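Local coordinates for glyoxalase III (glutathione-independent) (Candida albicans, PDB 4LRU), which converts methylglyoxal to D-lactate in a single glutathione-independent step, detoxifying the methylglyoxal that the yeast's own metabolism generates, at residues V27-P35 / G219-K227. Numbering follows the deposited sequence.
Sequences VFVVEALHP and GVNPQSAVK
H34 reaches across from helix 29-42 toward the start of helix 225-236. Its CB meets CB of A225 at 4.2 Å and also touches CG2 of V226, which CG of H34 meets as well. With CG anti to the carbonyl carbon (chi1 -71°), the ring lies with one face over CB of V30, while ND1 passes 3.7 Å from CG2 of V226. ND1 is also 2.8 Å from a water lying in the ring plane; this water donates to O of P222 and accepts from N of V226, so it bridges the segments, which share no direct hydrogen bond. NE2, the other ring nitrogen, is hydrogen-bonded to OD2 of D71. The methyl of A225 fits as a knob among V30, E31, H34 and P35. P222 is clasped from two directions: its CG lies over one face of the F28 ring, offset toward the rim near CE1, 3.8 Å from the centroid and 23° off the normal, a CH-pi contact, and the same CG lies 3.3 Å from OE2 of E31. The side chain of E31 also reaches C139, inferred to be an active-site residue. Two helices flanking the central, mostly parallel sheet thus meet beside the nucleophile-elbow cysteine site of the DJ-1/PfpI fold.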
loop_
_atom_site.group_PDB
_atom_site.type_symbol
_atom_site.label_atom_id
_atom_site.label_comp_id
_atom_site.label_asym_id
_atom_site.label_seq_id
_atom_site.Cartn_x
_atom_site.Cartn_y
_atom_site.Cartn_z
ATOM N N VAL A 27 4.035 -1.797 9.390
ATOM C CA VAL A 27 2.754 -1.837 8.676
ATOM C C VAL A 27 1.704 -1.077 9.487
ATOM O O VAL A 27 1.520 -1.339 10.666
ATOM C CB VAL A 27 2.306 -3.291 8.484
ATOM C CG1 VAL A 27 0.925 -3.364 7.820
ATOM C CG2 VAL A 27 3.350 -4.058 7.683
ATOM N N PHE A 28 1.028 -0.128 8.842
ATOM C CA PHE A 28 -0.046 0.613 9.500
ATOM C C PHE A 28 -1.302 -0.227 9.466
ATOM O O PHE A 28 -1.853 -0.455 8.400
ATOM C CB PHE A 28 -0.296 1.943 8.796
ATOM C CG PHE A 28 -0.930 2.966 9.683
ATOM C CD1 PHE A 28 -2.294 2.956 9.912
ATOM C CD2 PHE A 28 -0.156 3.922 10.337
ATOM C CE1 PHE A 28 -2.871 3.868 10.775
ATOM C CE2 PHE A 28 -0.730 4.841 11.195
ATOM C CZ PHE A 28 -2.090 4.820 11.408
ATOM N N VAL A 29 -1.727 -0.728 10.620
ATOM C CA VAL A 29 -2.669 -1.855 10.682
ATOM C C VAL A 29 -3.836 -1.706 9.710
ATOM O O VAL A 29 -4.065 -2.581 8.897
ATOM C CB VAL A 29 -3.206 -2.079 12.094
ATOM C CG1 VAL A 29 -4.272 -3.166 12.099
ATOM C CG2 VAL A 29 -2.073 -2.479 13.032
ATOM N N VAL A 30 -4.605 -0.629 9.819
ATOM C CA VAL A 30 -5.836 -0.568 9.031
ATOM C C VAL A 30 -5.608 -0.422 7.531
ATOM O O VAL A 30 -6.507 -0.688 6.752
ATOM C CB VAL A 30 -6.827 0.515 9.506
ATOM C CG1 VAL A 30 -7.411 0.141 10.865
ATOM C CG2 VAL A 30 -6.173 1.883 9.538
ATOM N N GLU A 31 -4.391 -0.055 7.115
ATOM C CA GLU A 31 -4.067 -0.022 5.693
ATOM C C GLU A 31 -3.928 -1.391 5.068
ATOM O O GLU A 31 -4.021 -1.522 3.856
ATOM C CB GLU A 31 -2.785 0.787 5.446
ATOM C CG GLU A 31 -2.998 2.240 5.792
ATOM C CD GLU A 31 -1.781 3.108 5.582
ATOM O OE1 GLU A 31 -0.807 2.656 4.937
ATOM O OE2 GLU A 31 -1.840 4.262 6.048
ATOM N N ALA A 32 -3.699 -2.398 5.906
ATOM C CA ALA A 32 -3.823 -3.794 5.532
ATOM C C ALA A 32 -5.211 -4.341 5.829
ATOM O O ALA A 32 -5.789 -5.047 4.995
ATOM C CB ALA A 32 -2.782 -4.623 6.252
ATOM N N LEU A 33 -5.729 -4.044 7.019
ATOM C CA LEU A 33 -6.995 -4.628 7.475
ATOM C C LEU A 33 -8.195 -4.150 6.642
ATOM O O LEU A 33 -8.990 -4.974 6.182
ATOM C CB LEU A 33 -7.204 -4.353 8.966
ATOM C CG LEU A 33 -8.305 -5.122 9.710
ATOM C CD1 LEU A 33 -8.002 -5.221 11.202
ATOM C CD2 LEU A 33 -9.662 -4.476 9.491
ATOM N N HIS A 34 -8.333 -2.846 6.449
ATOM C CA HIS A 34 -9.475 -2.332 5.705
ATOM C C HIS A 34 -9.538 -2.881 4.280
ATOM O O HIS A 34 -10.581 -3.411 3.871
ATOM C CB HIS A 34 -9.508 -0.800 5.709
ATOM C CG HIS A 34 -9.871 -0.213 7.035
ATOM N ND1 HIS A 34 -9.841 1.142 7.276
ATOM C CD2 HIS A 34 -10.285 -0.790 8.188
ATOM C CE1 HIS A 34 -10.217 1.376 8.519
ATOM N NE2 HIS A 34 -10.508 0.222 9.090
ATOM N N PRO A 35 -8.423 -2.803 3.526
ATOM C CA PRO A 35 -8.508 -3.331 2.171
ATOM C C PRO A 35 -8.723 -4.837 2.159
ATOM O O PRO A 35 -9.466 -5.351 1.323
ATOM C CB PRO A 35 -7.168 -2.924 1.540
ATOM C CG PRO A 35 -6.723 -1.742 2.342
ATOM C CD PRO A 35 -7.186 -2.030 3.735
ATOM N N GLY A 219 -4.521 6.256 -2.817
ATOM C CA GLY A 219 -5.173 7.008 -1.744
ATOM C C GLY A 219 -4.180 7.631 -0.786
ATOM O O GLY A 219 -3.009 7.253 -0.746
ATOM N N VAL A 220 -4.646 8.575 0.022
ATOM C CA VAL A 220 -3.726 9.483 0.713
ATOM C C VAL A 220 -3.119 8.912 2.008
ATOM O O VAL A 220 -1.961 9.197 2.349
ATOM C CB VAL A 220 -4.423 10.807 1.030
ATOM C CG1 VAL A 220 -3.488 11.741 1.785
ATOM C CG2 VAL A 220 -4.892 11.455 -0.262
ATOM N N ASN A 221 -3.910 8.156 2.756
ATOM C CA ASN A 221 -3.725 8.030 4.204
ATOM C C ASN A 221 -4.561 6.892 4.785
ATOM O O ASN A 221 -5.330 6.248 4.074
ATOM C CB ASN A 221 -4.087 9.356 4.894
ATOM C CG ASN A 221 -5.463 9.873 4.487
ATOM O OD1 ASN A 221 -6.356 9.080 4.177
ATOM N ND2 ASN A 221 -5.622 11.186 4.420
ATOM N N PRO A 222 -4.415 6.629 6.090
ATOM C CA PRO A 222 -5.217 5.552 6.673
ATOM C C PRO A 222 -6.715 5.784 6.494
ATOM O O PRO A 222 -7.479 4.833 6.278
ATOM C CB PRO A 222 -4.826 5.591 8.152
ATOM C CG PRO A 222 -3.432 6.150 8.163
ATOM C CD PRO A 222 -3.454 7.187 7.060
ATOM N N GLN A 223 -7.123 7.050 6.546
ATOM C CA GLN A 223 -8.520 7.426 6.384
ATOM C C GLN A 223 -9.068 7.068 5.005
ATOM O O GLN A 223 -10.271 6.963 4.840
ATOM C CB GLN A 223 -8.676 8.934 6.616
ATOM C CG GLN A 223 -8.377 9.355 8.046
ATOM C CD GLN A 223 -6.903 9.655 8.311
ATOM O OE1 GLN A 223 -6.026 9.344 7.514
ATOM N NE2 GLN A 223 -6.639 10.296 9.444
ATOM N N SER A 224 -8.181 6.883 4.025
ATOM C CA SER A 224 -8.580 6.632 2.633
ATOM C C SER A 224 -8.520 5.173 2.217
ATOM O O SER A 224 -8.789 4.854 1.060
ATOM C CB SER A 224 -7.695 7.424 1.670
ATOM O OG SER A 224 -7.720 8.809 1.982
ATOM N N ALA A 225 -8.141 4.285 3.129
ATOM C CA ALA A 225 -7.859 2.912 2.747
ATOM C C ALA A 225 -9.092 2.173 2.230
ATOM O O ALA A 225 -9.008 1.454 1.228
ATOM C CB ALA A 225 -7.211 2.157 3.901
ATOM N N VAL A 226 -10.231 2.322 2.909
ATOM C CA VAL A 226 -11.460 1.710 2.439
ATOM C C VAL A 226 -11.767 2.197 1.023
ATOM O O VAL A 226 -12.006 1.395 0.115
ATOM C CB VAL A 226 -12.659 1.974 3.374
ATOM C CG1 VAL A 226 -13.949 1.544 2.706
ATOM C CG2 VAL A 226 -12.499 1.232 4.686
ATOM N N LYS A 227 -11.753 3.510 0.826
ATOM C CA LYS A 227 -12.148 4.074 -0.456
ATOM C C LYS A 227 -11.176 3.624 -1.539
ATOM O O LYS A 227 -11.582 3.397 -2.669
ATOM C CB LYS A 227 -12.199 5.604 -0.380
ATOM C CG LYS A 227 -12.902 6.252 -1.571
ATOM C CD LYS A 227 -12.945 7.767 -1.437
ATOM C CE LYS A 227 -13.839 8.404 -2.505
ATOM N NZ LYS A 227 -13.265 8.266 -3.877
HETATM O O HOH W 1 -9.889 3.517 5.763
#